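NADH dehydrogenase, putative (Plasmodium falciparum, PDB 5JWC) probably catalyses the transfer of electrons from NADH through bound FAD to ubiquinone, as a single-polypeptide type II NADH dehydrogenase of the malaria parasite. Local coordinates at residues D247-K250 with E251-N255; Q347-L351 with H352-N356; T402-Q405 with F406-Y409; N436-N439 with N440-T444. One frame throughout, in Å; residues are numbered along the deposited sequence.

Interaction 1 of 4, residues D247-K250 with E251-N255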
loop_
_atom_site.group_PDB
_atom_site.type_symbol
_atom_site.label_atom_id
_atom_site.label_comp_id
_atom_site.label_asym_id
_atom_site.label_seq_id
_atom_site.Cartn_x
_atom_site.Cartn_y
_atom_site.Cartn_z
ATOM N N ASP A 247 11.864 -31.301 14.090
ATOM C CA ASP A 247 11.049 -31.755 15.225
ATOM C C ASP A 247 10.634 -30.576 16.099
ATOM O O ASP A 247 9.506 -30.515 16.578
ATOM C CB ASP A 247 11.788 -32.774 16.099
ATOM C CG ASP A 247 12.199 -34.018 15.351
ATOM O OD1 ASP A 247 11.537 -34.388 14.362
ATOM O OD2 ASP A 247 13.195 -34.645 15.781
ATOM N N PHE A 248 11.571 -29.669 16.356
ATOM C CA PHE A 248 11.278 -28.487 17.164
ATOM C C PHE A 248 10.210 -27.603 16.505
ATOM O O PHE A 248 9.338 -27.053 17.189
ATOM C CB PHE A 248 12.548 -27.675 17.417
ATOM C CG PHE A 248 12.311 -26.390 18.150
ATOM C CD1 PHE A 248 11.687 -26.386 19.386
ATOM C CD2 PHE A 248 12.719 -25.182 17.606
ATOM C CE1 PHE A 248 11.471 -25.195 20.061
ATOM C CE2 PHE A 248 12.514 -24.000 18.273
ATOM C CZ PHE A 248 11.883 -23.997 19.498
ATOM N N THR A 249 10.264 -27.497 15.180
ATOM C CA THR A 249 9.274 -26.725 14.432
ATOM C C THR A 249 7.868 -27.330 14.539
ATOM O O THR A 249 6.901 -26.605 14.808
ATOM C CB THR A 249 9.674 -26.587 12.938
ATOM O OG1 THR A 249 10.962 -25.960 12.848
ATOM C CG2 THR A 249 8.666 -25.746 12.192
ATOM N N LYS A 250 7.757 -28.647 14.337
ATOM C CA LYS A 250 6.469 -29.341 14.449
ATOM C C LYS A 250 5.906 -29.201 15.862
ATOM O O LYS A 250 4.704 -29.020 16.065
ATOM C CB LYS A 250 6.620 -30.837 14.121
ATOM C CG LYS A 250 5.366 -31.662 14.454
ATOM C CD LYS A 250 5.373 -33.032 13.771
ATOM C CE LYS A 250 5.613 -32.955 12.278
ATOM N NZ LYS A 250 5.644 -34.326 11.677
ATOM N N GLU A 251 6.794 -29.305 16.841
ATOM C CA GLU A 251 6.418 -29.161 18.233
ATOM C C GLU A 251 5.958 -27.739 18.556
ATOM O O GLU A 251 4.987 -27.545 19.293
ATOM C CB GLU A 251 7.591 -29.580 19.104
ATOM C CG GLU A 251 7.504 -29.234 20.560
ATOM C CD GLU A 251 8.783 -29.639 21.276
ATOM O OE1 GLU A 251 9.351 -28.810 22.032
ATOM O OE2 GLU A 251 9.230 -30.791 21.042
ATOM N N ASN A 252 6.653 -26.745 18.012
ATOM C CA ASN A 252 6.246 -25.368 18.235
ATOM C C ASN A 252 4.854 -25.143 17.609
ATOM O O ASN A 252 3.991 -24.509 18.213
ATOM C CB ASN A 252 7.280 -24.394 17.664
ATOM C CG ASN A 252 7.201 -23.021 18.301
ATOM O OD1 ASN A 252 7.055 -22.904 19.519
ATOM N ND2 ASN A 252 7.273 -21.968 17.478
ATOM N N PHE A 253 4.633 -25.694 16.415
ATOM C CA PHE A 253 3.342 -25.556 15.739
ATOM C C PHE A 253 2.222 -26.250 16.540
ATOM O O PHE A 253 1.160 -25.665 16.734
ATOM C CB PHE A 253 3.406 -26.099 14.297
ATOM C CG PHE A 253 3.963 -25.101 13.281
ATOM C CD1 PHE A 253 4.696 -23.989 13.696
ATOM C CD2 PHE A 253 3.724 -25.264 11.927
ATOM C CE1 PHE A 253 5.191 -23.056 12.764
ATOM C CE2 PHE A 253 4.214 -24.340 10.978
ATOM C CZ PHE A 253 4.947 -23.235 11.407
ATOM N N HIS A 254 2.460 -27.478 17.007
ATOM C CA HIS A 254 1.513 -28.148 17.925
ATOM C C HIS A 254 1.157 -27.275 19.111
ATOM O O HIS A 254 -0.017 -27.050 19.402
ATOM C CB HIS A 254 2.084 -29.471 18.439
ATOM C CG HIS A 254 2.103 -30.559 17.436
ATOM N ND1 HIS A 254 1.263 -30.558 16.312
ATOM C CD2 HIS A 254 2.827 -31.687 17.320
ATOM C CE1 HIS A 254 1.489 -31.616 15.595
ATOM N NE2 HIS A 254 2.454 -32.343 16.185
ATOM N N ASN A 255 2.179 -26.767 19.792
ATOM C CA ASN A 255 1.965 -25.905 20.944
ATOM C C ASN A 255 1.167 -24.651 20.590
ATOM O O ASN A 255 0.499 -24.085 21.451
ATOM C CB ASN A 255 3.305 -25.517 21.584
ATOM C CG ASN A 255 4.079 -26.733 22.139
ATOM O OD1 ASN A 255 3.605 -27.879 22.085
ATOM N ND2 ASN A 255 5.286 -26.480 22.653
#

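Interaction 2 of 4, residues Q347-L351 with H352-N356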
loop_
_atom_site.group_PDB
_atom_site.type_symbol
_atom_site.label_atom_id
_atom_site.label_comp_id
_atom_site.label_asym_id
_atom_site.label_seq_id
_atom_site.Cartn_x
_atom_site.Cartn_y
_atom_site.Cartn_z
ATOM N N GLN A 347 26.210 -26.843 -16.064
ATOM C CA GLN A 347 26.765 -28.105 -16.543
ATOM C C GLN A 347 28.241 -27.872 -16.822
ATOM O O GLN A 347 28.598 -27.342 -17.877
ATOM C CB GLN A 347 26.037 -28.599 -17.798
ATOM C CG GLN A 347 26.757 -29.771 -18.487
ATOM C CD GLN A 347 26.937 -30.980 -17.556
ATOM O OE1 GLN A 347 25.967 -31.674 -17.238
ATOM N NE2 GLN A 347 28.176 -31.215 -17.097
ATOM N N PRO A 348 29.106 -28.216 -15.859
ATOM C CA PRO A 348 30.508 -27.817 -15.960
ATOM C C PRO A 348 31.272 -28.648 -16.976
ATOM O O PRO A 348 30.795 -29.708 -17.384
ATOM C CB PRO A 348 31.053 -28.071 -14.558
ATOM C CG PRO A 348 30.203 -29.187 -14.055
ATOM C CD PRO A 348 28.829 -28.941 -14.606
ATOM N N LYS A 349 32.434 -28.137 -17.371
ATOM C CA LYS A 349 33.381 -28.874 -18.187
ATOM C C LYS A 349 33.672 -30.214 -17.512
ATOM O O LYS A 349 33.945 -30.258 -16.317
ATOM C CB LYS A 349 34.667 -28.065 -18.366
ATOM C CG LYS A 349 35.717 -28.758 -19.228
ATOM C CD LYS A 349 37.042 -28.025 -19.152
ATOM C CE LYS A 349 36.972 -26.687 -19.866
ATOM N NZ LYS A 349 38.255 -25.945 -19.752
ATOM N N LEU A 350 33.626 -31.294 -18.289
ATOM C CA LEU A 350 33.731 -32.646 -17.751
ATOM C C LEU A 350 35.174 -33.053 -17.475
ATOM O O LEU A 350 36.028 -33.028 -18.362
ATOM C CB LEU A 350 33.077 -33.638 -18.711
ATOM C CG LEU A 350 31.575 -33.437 -18.916
ATOM C CD1 LEU A 350 31.075 -34.148 -20.170
ATOM C CD2 LEU A 350 30.804 -33.927 -17.689
ATOM N N LEU A 351 35.423 -33.437 -16.227
ATOM C CA LEU A 351 36.716 -33.952 -15.793
ATOM C C LEU A 351 37.147 -35.103 -16.695
ATOM O O LEU A 351 38.294 -35.163 -17.148
ATOM C CB LEU A 351 36.624 -34.446 -14.352
ATOM C CG LEU A 351 36.591 -33.387 -13.257
ATOM C CD1 LEU A 351 36.269 -34.021 -11.926
ATOM C CD2 LEU A 351 37.911 -32.663 -13.187
ATOM N N HIS A 352 36.220 -36.023 -16.944
ATOM C CA HIS A 352 36.603 -37.257 -17.613
ATOM C C HIS A 352 36.930 -37.045 -19.097
ATOM O O HIS A 352 37.556 -37.903 -19.712
ATOM C CB HIS A 352 35.536 -38.348 -17.420
ATOM C CG HIS A 352 34.308 -38.208 -18.268
ATOM N ND1 HIS A 352 33.189 -37.520 -17.850
ATOM C CD2 HIS A 352 33.978 -38.766 -19.458
ATOM C CE1 HIS A 352 32.241 -37.614 -18.775
ATOM N NE2 HIS A 352 32.702 -38.366 -19.757
ATOM N N GLU A 353 36.551 -35.897 -19.657
ATOM C CA GLU A 353 36.960 -35.561 -21.018
ATOM C C GLU A 353 38.326 -34.911 -21.040
ATOM O O GLU A 353 38.810 -34.545 -22.107
ATOM C CB GLU A 353 35.946 -34.635 -21.689
ATOM C CG GLU A 353 34.622 -35.295 -21.979
ATOM C CD GLU A 353 33.645 -34.357 -22.666
ATOM O OE1 GLU A 353 33.885 -33.123 -22.659
ATOM O OE2 GLU A 353 32.641 -34.860 -23.217
ATOM N N HIS A 354 38.958 -34.788 -19.875
ATOM C CA HIS A 354 40.301 -34.218 -19.792
ATOM C C HIS A 354 41.215 -35.071 -18.911
ATOM O O HIS A 354 42.127 -34.565 -18.257
ATOM C CB HIS A 354 40.237 -32.772 -19.271
ATOM C CG HIS A 354 39.455 -31.854 -20.160
ATOM N ND1 HIS A 354 38.076 -31.830 -20.184
ATOM C CD2 HIS A 354 39.860 -30.961 -21.097
ATOM C CE1 HIS A 354 37.665 -30.951 -21.080
ATOM N NE2 HIS A 354 38.725 -30.410 -21.648
ATOM N N THR A 355 40.961 -36.376 -18.912
ATOM C CA THR A 355 41.672 -37.311 -18.046
ATOM C C THR A 355 43.198 -37.206 -18.174
ATOM O O THR A 355 43.897 -36.987 -17.180
ATOM C CB THR A 355 41.229 -38.757 -18.338
ATOM O OG1 THR A 355 39.791 -38.820 -18.389
ATOM C CG2 THR A 355 41.742 -39.711 -17.260
ATOM N N ASN A 356 43.713 -37.321 -19.396
ATOM C CA ASN A 356 45.160 -37.269 -19.604
ATOM C C ASN A 356 45.799 -35.974 -19.151
ATOM O O ASN A 356 46.894 -35.981 -18.578
ATOM C CB ASN A 356 45.495 -37.518 -21.067
ATOM C CG ASN A 356 45.037 -38.883 -21.528
ATOM O OD1 ASN A 356 45.148 -39.867 -20.791
ATOM N ND2 ASN A 356 44.517 -38.953 -22.750
HETATM O O HOH W 1 33.392 -31.099 -21.162
#

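Interaction 3 of 4, residues T402-Q405 with F406-Y409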
loop_
_atom_site.group_PDB
_atom_site.type_symbol
_atom_site.label_atom_id
_atom_site.label_comp_id
_atom_site.label_asym_id
_atom_site.label_seq_id
_atom_site.Cartn_x
_atom_site.Cartn_y
_atom_site.Cartn_z
ATOM N N THR A 402 44.688 -47.369 -12.185
ATOM C CA THR A 402 45.140 -47.337 -13.570
ATOM C C THR A 402 44.510 -46.113 -14.235
ATOM O O THR A 402 43.543 -45.561 -13.708
ATOM C CB THR A 402 44.750 -48.597 -14.345
ATOM O OG1 THR A 402 43.329 -48.631 -14.493
ATOM C CG2 THR A 402 45.227 -49.849 -13.617
ATOM N N PRO A 403 45.078 -45.658 -15.367
ATOM C CA PRO A 403 44.457 -44.537 -16.077
ATOM C C PRO A 403 42.961 -44.720 -16.359
ATOM O O PRO A 403 42.199 -43.778 -16.116
ATOM C CB PRO A 403 45.264 -44.473 -17.378
ATOM C CG PRO A 403 46.644 -44.853 -16.943
ATOM C CD PRO A 403 46.441 -45.932 -15.866
ATOM N N GLN A 404 42.543 -45.892 -16.829
ATOM C CA GLN A 404 41.122 -46.141 -17.073
ATOM C C GLN A 404 40.275 -46.030 -15.787
ATOM O O GLN A 404 39.151 -45.519 -15.807
ATOM C CB GLN A 404 40.926 -47.523 -17.696
ATOM C CG GLN A 404 39.479 -47.857 -17.999
ATOM C CD GLN A 404 38.872 -46.928 -19.036
ATOM O OE1 GLN A 404 39.432 -46.746 -20.121
ATOM N NE2 GLN A 404 37.729 -46.322 -18.702
ATOM N N GLN A 405 40.822 -46.518 -14.678
ATOM C CA GLN A 405 40.132 -46.463 -13.397
ATOM C C GLN A 405 40.018 -45.012 -12.939
ATOM O O GLN A 405 39.013 -44.610 -12.359
ATOM C CB GLN A 405 40.870 -47.298 -12.345
ATOM C CG GLN A 405 40.806 -48.806 -12.593
ATOM C CD GLN A 405 41.701 -49.591 -11.649
ATOM O OE1 GLN A 405 42.578 -49.031 -10.971
ATOM N NE2 GLN A 405 41.474 -50.892 -11.585
ATOM N N PHE A 406 41.071 -44.242 -13.199
ATOM C CA PHE A 406 41.093 -42.828 -12.863
ATOM C C PHE A 406 40.029 -42.086 -13.665
ATOM O O PHE A 406 39.284 -41.266 -13.129
ATOM C CB PHE A 406 42.474 -42.233 -13.121
ATOM C CG PHE A 406 42.638 -40.851 -12.576
ATOM C CD1 PHE A 406 42.588 -40.626 -11.210
ATOM C CD2 PHE A 406 42.822 -39.772 -13.425
ATOM C CE1 PHE A 406 42.729 -39.354 -10.696
ATOM C CE2 PHE A 406 42.968 -38.496 -12.915
ATOM C CZ PHE A 406 42.923 -38.284 -11.552
ATOM N N HIS A 407 39.967 -42.406 -14.953
ATOM C CA HIS A 407 38.939 -41.900 -15.842
ATOM C C HIS A 407 37.549 -42.159 -15.248
ATOM O O HIS A 407 36.711 -41.257 -15.173
ATOM C CB HIS A 407 39.086 -42.552 -17.217
ATOM C CG HIS A 407 37.940 -42.294 -18.145
ATOM N ND1 HIS A 407 37.924 -41.234 -19.028
ATOM C CD2 HIS A 407 36.767 -42.948 -18.318
ATOM C CE1 HIS A 407 36.799 -41.257 -19.719
ATOM N NE2 HIS A 407 36.077 -42.285 -19.307
ATOM N N ASP A 408 37.310 -43.394 -14.816
ATOM C CA ASP A 408 36.016 -43.749 -14.238
ATOM C C ASP A 408 35.732 -42.984 -12.943
ATOM O O ASP A 408 34.590 -42.627 -12.666
ATOM C CB ASP A 408 35.940 -45.253 -13.974
ATOM C CG ASP A 408 35.911 -46.070 -15.251
ATOM O OD1 ASP A 408 35.682 -45.495 -16.339
ATOM O OD2 ASP A 408 36.094 -47.298 -15.157
ATOM N N TYR A 409 36.772 -42.750 -12.156
ATOM C CA TYR A 409 36.664 -41.997 -10.918
ATOM C C TYR A 409 36.282 -40.545 -11.210
ATOM O O TYR A 409 35.389 -39.997 -10.573
ATOM C CB TYR A 409 37.976 -42.042 -10.144
ATOM C CG TYR A 409 37.909 -41.413 -8.762
ATOM C CD1 TYR A 409 37.058 -41.924 -7.784
ATOM C CD2 TYR A 409 38.725 -40.340 -8.420
ATOM C CE1 TYR A 409 37.011 -41.371 -6.503
ATOM C CE2 TYR A 409 38.684 -39.776 -7.147
ATOM C CZ TYR A 409 37.825 -40.292 -6.192
ATOM O OH TYR A 409 37.781 -39.727 -4.924
#

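Interaction 4 of 4, residues N436-N439 with N440-T444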
loop_
_atom_site.group_PDB
_atom_site.type_symbol
_atom_site.label_atom_id
_atom_site.label_comp_id
_atom_site.label_asym_id
_atom_site.label_seq_id
_atom_site.Cartn_x
_atom_site.Cartn_y
_atom_site.Cartn_z
ATOM N N ASN A 436 31.976 -9.007 -11.442
ATOM C CA ASN A 436 33.422 -8.905 -11.251
ATOM C C ASN A 436 34.212 -9.448 -12.447
ATOM O O ASN A 436 35.291 -8.927 -12.770
ATOM C CB ASN A 436 33.867 -9.636 -9.989
ATOM C CG ASN A 436 35.354 -9.461 -9.707
ATOM O OD1 ASN A 436 35.794 -8.383 -9.308
ATOM N ND2 ASN A 436 36.130 -10.521 -9.906
ATOM N N VAL A 437 33.698 -10.494 -13.095
ATOM C CA VAL A 437 34.368 -11.007 -14.291
ATOM C C VAL A 437 34.349 -9.959 -15.411
ATOM O O VAL A 437 35.363 -9.754 -16.103
ATOM C CB VAL A 437 33.736 -12.315 -14.802
ATOM C CG1 VAL A 437 34.246 -12.637 -16.201
ATOM C CG2 VAL A 437 34.102 -13.471 -13.878
ATOM N N PHE A 438 33.213 -9.286 -15.575
ATOM C CA PHE A 438 33.115 -8.209 -16.561
ATOM C C PHE A 438 33.986 -7.007 -16.201
ATOM O O PHE A 438 34.653 -6.442 -17.079
ATOM C CB PHE A 438 31.668 -7.767 -16.745
ATOM C CG PHE A 438 30.898 -8.612 -17.711
ATOM C CD1 PHE A 438 30.885 -8.303 -19.062
ATOM C CD2 PHE A 438 30.202 -9.724 -17.279
ATOM C CE1 PHE A 438 30.177 -9.076 -19.957
ATOM C CE2 PHE A 438 29.495 -10.513 -18.167
ATOM C CZ PHE A 438 29.475 -10.190 -19.510
ATOM N N ASN A 439 34.029 -6.647 -14.924
ATOM C CA ASN A 439 34.827 -5.501 -14.500
ATOM C C ASN A 439 36.338 -5.708 -14.609
ATOM O O ASN A 439 37.067 -4.770 -14.934
ATOM C CB ASN A 439 34.518 -5.104 -13.050
ATOM C CG ASN A 439 33.093 -4.551 -12.867
ATOM O OD1 ASN A 439 32.431 -4.182 -13.830
ATOM N ND2 ASN A 439 32.635 -4.486 -11.611
ATOM N N ASN A 440 36.809 -6.915 -14.305
ATOM C CA ASN A 440 38.237 -7.116 -14.050
ATOM C C ASN A 440 38.935 -8.219 -14.844
ATOM O O ASN A 440 40.120 -8.471 -14.652
ATOM C CB ASN A 440 38.433 -7.385 -12.564
ATOM C CG ASN A 440 38.125 -6.176 -11.716
ATOM O OD1 ASN A 440 38.534 -5.052 -12.034
ATOM N ND2 ASN A 440 37.393 -6.389 -10.635
ATOM N N PHE A 441 38.207 -8.879 -15.731
ATOM C CA PHE A 441 38.775 -9.962 -16.504
ATOM C C PHE A 441 38.508 -9.761 -17.991
ATOM O O PHE A 441 39.442 -9.764 -18.795
ATOM C CB PHE A 441 38.223 -11.319 -16.038
ATOM C CG PHE A 441 38.736 -11.766 -14.679
ATOM C CD1 PHE A 441 39.751 -12.701 -14.579
ATOM C CD2 PHE A 441 38.201 -11.251 -13.506
ATOM C CE1 PHE A 441 40.223 -13.118 -13.342
ATOM C CE2 PHE A 441 38.673 -11.664 -12.259
ATOM C CZ PHE A 441 39.685 -12.601 -12.181
ATOM N N ILE A 442 37.244 -9.567 -18.362
ATOM C CA ILE A 442 36.903 -9.370 -19.770
ATOM C C ILE A 442 37.545 -8.085 -20.353
ATOM O O ILE A 442 37.471 -7.011 -19.756
ATOM C CB ILE A 442 35.378 -9.348 -19.961
ATOM C CG1 ILE A 442 34.791 -10.716 -19.576
ATOM C CG2 ILE A 442 35.024 -9.048 -21.397
ATOM C CD1 ILE A 442 33.303 -10.802 -19.711
ATOM N N HIS A 443 38.183 -8.236 -21.519
ATOM C CA HIS A 443 38.961 -7.182 -22.197
ATOM C C HIS A 443 40.055 -6.569 -21.321
ATOM O O HIS A 443 40.202 -5.344 -21.239
ATOM C CB HIS A 443 38.027 -6.092 -22.731
ATOM C CG HIS A 443 37.243 -6.517 -23.926
ATOM N ND1 HIS A 443 37.846 -7.072 -25.046
ATOM C CD2 HIS A 443 35.917 -6.524 -24.182
ATOM C CE1 HIS A 443 36.916 -7.376 -25.938
ATOM N NE2 HIS A 443 35.736 -7.050 -25.433
ATOM N N THR A 444 40.798 -7.445 -20.654
ATOM C CA THR A 444 41.978 -7.091 -19.870
ATOM C C THR A 444 42.966 -8.246 -20.021
ATOM O O THR A 444 42.624 -9.280 -20.609
ATOM C CB THR A 444 41.669 -6.858 -18.368
ATOM O OG1 THR A 444 41.590 -8.119 -17.691
ATOM C CG2 THR A 444 40.366 -6.080 -18.166
#

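Interaction 1 of 4, residues D247-K250 with E251-N255
K250 and H254 are i, i+4 neighbours on one helix, and their contact is a worked example of how a helical ladder and side-chain packing share a single turn. Backbone hydrogen bonds come first. The carbonyls of D247, F248, T249 and K250 each accept from the amide four residues on, the last of them, H254 N to K250 O, being the straightest at 172° and 2.9 Å long.

Van der Waals contacts follow. The imidazole of H254 leans back over the preceding turn: its CG sits next to the backbone N, anti to the carbonyl carbon (chi1 -73°), which carries one ring face over K250 O, displaced from the ring centre, with H254 CG 3.3 Å from that oxygen. The aliphatic stem of K250 runs alongside, K250 CG lying 3.5 Å from H254 NE2. One residue earlier along the helix, T249 CG2 lies over a face of the F253 ring, 4.4 Å from F253 CE1, and E251 OE1 stands near the plane of the F248 ring, at its edge, 4.3 Å from F248 CD1.

Several polar ends find partners outside these residues. The K250 chain bends at chi3 (-52°) and its NZ binds N235 O and T262 OG1, while N252 ND2 reaches I464 O and G465 O, and T249 OG1 returns to I245 O. F253 packs on V201 and T204 of helix 198-218 and on V260 of strand 259-262, on the inner side of the helix that links strands 227-232 and 259-262 in a beta-alpha-beta unit of Rossmann type.

Chemically, K250 meets H254 through its carbonyl and its methylenes rather than its ammonium group: K250 NZ and H254 NE2 remain 5.9 Å apart, so any electrostatic coupling between them is probably modest.

Interaction 2 of 4, residues Q347-L351 with H352-N356
L350 O is gripped by two donors from the residues that follow it. H354 ND1 lies 3.0 Å from L350 O, the oxygen sitting at the ring edge in the imidazole plane, and the bond is fairly straight at 164°. E353 N approaches the same L350 O at 3.2 Å from the opposite face of the carbonyl plane, with a more bent geometry. The in-plane bond from ND1 is what fixes the rotation of the H354 ring, and ND1 carries a proton. Beside these bonds, H354 N donates to L351 O at 2.8 Å.

Next to this ring the K349 chain crosses at about a right angle, K349 CG 3.5 Å from H354 CE1. The L350 side chain itself packs on E353, with CD1 3.5 Å from E353 OE2, and a water bridges L350 N to E353 OE1.

Further out, H352 ND1 is held by D414, whose other oxygen takes L351 N; F411 meets the H352 ring edge-to-face. T355 OG1 donates to H352 O.

Two successive i to i+3 turns, E353 N to L350 O and H354 N to L351 O, thus lead into the N-cap residue H354 of helix 355-361, which packs on helix 403-416.

Interaction 3 of 4, residues T402-Q405 with F406-Y409
T402 O starts the helical ladder by accepting from F406 N at 2.8 Å, and T402 also belongs to a capping box, a common way of finishing the N-terminus of an alpha-helix. As the N-cap of helix 403-416 it takes Q405 N on its hydroxyl, T402 OG1, at 3.3 Å, and returns the bond through its own backbone: T402 N donates to Q405 OE1 at 2.9 Å. Two amides of the helix start are thereby satisfied by side chains.

P403 comes next, suited to the first turn because it has no amide hydrogen to offer. Its carbonyl accepts from H407 N.

Q404 follows, working through both backbone and side chain. Its O accepts from D408 N. Its CG is anti to the backbone N and a bend at chi2 brings the terminal amide back beside the helix, alongside H407, with the amide and imidazole planes 61° apart; Q404 NE2 lies 3.5 Å from H407 CD2. The H407 ring itself is probably hydrogen-bonded through ND1 to T355 OG1 and stands roughly perpendicular to the H352 ring.

Q405 extends its chain to the capping partner and lends its carbonyl to Y409 N. F406 and Y409 turn to the buried side, F406 onto T355, I358 and I359, Y409 onto S369 and L372 with its hydroxyl on N396 O and W391 NE1, joining the helices of the insertion domain.

On the outer side, D408 OD1 receives Q404 NE2 at 3.2 Å from above the carboxylate plane, 43° out of it, in a bent bond of 139°.

Interaction 4 of 4, residues N436-N439 with N440-T444
I442 supplies the principal bump of this helix end, and the F438 ring is the flat surface it rests on. The methyl I442 CD1 stands over the middle of one ring face, 3.6 Å from the centroid and 14° off the ring normal, a clear CH-pi contact. The extended outer chain of I442 (chi2 179°) carries the methyl that far, while I442 CG1, nearer the backbone, fits against V437 CG1 at 3.9 Å. V437 CG1 sits between I442 and F441, whose CB is 4.2 Å away from it.

On the outer flank, F441 presents its ring edge to N436: F441 CE2 is 3.6 Å from N436 ND2, with amide and ring planes 71° apart. The other branch of the same amide takes a hydrogen bond, N440 ND2 reaching N436 OD1 at 2.9 Å from above the carbonyl plane.

V437 O closes the turn by accepting twice, from F441 N and from I442 N, the latter at 2.9 Å. Beyond the two segments, Y131 and Y338 meet the F438 ring edge-to-face, and N439 is anchored through its amide to N46 O and D48 N.

The i+5 to i bond from I442 N to V437 O is a pi-turn closing the C-terminal end of helix 424-440, with I442 folded back on F438 where the chain turns away beside strand 131-134.

Overall arrangement
The four contacts follow one another along the chain, yet just one pair meets. Interactions 2 and 3, with centres 12 Å apart, touch through the probable T355-H407 hydrogen bond, 3.1 Å from OG1 to ND1, and through T355 CG2 packed on F406 CD2; the start of helix 355-361 is thus joined to the first turns of helix 403-416. Interaction 4 lies about 14 Å from interaction 2 at the nearest atoms. Interaction 1 stands apart, about 33 Å from interactions 2 and 3 at the nearest atoms, and on the opposite side of the chain's centre from interaction 4. It approaches a bound inhibitor: the N252 side chain is about 8 Å from one RYL-552 molecule.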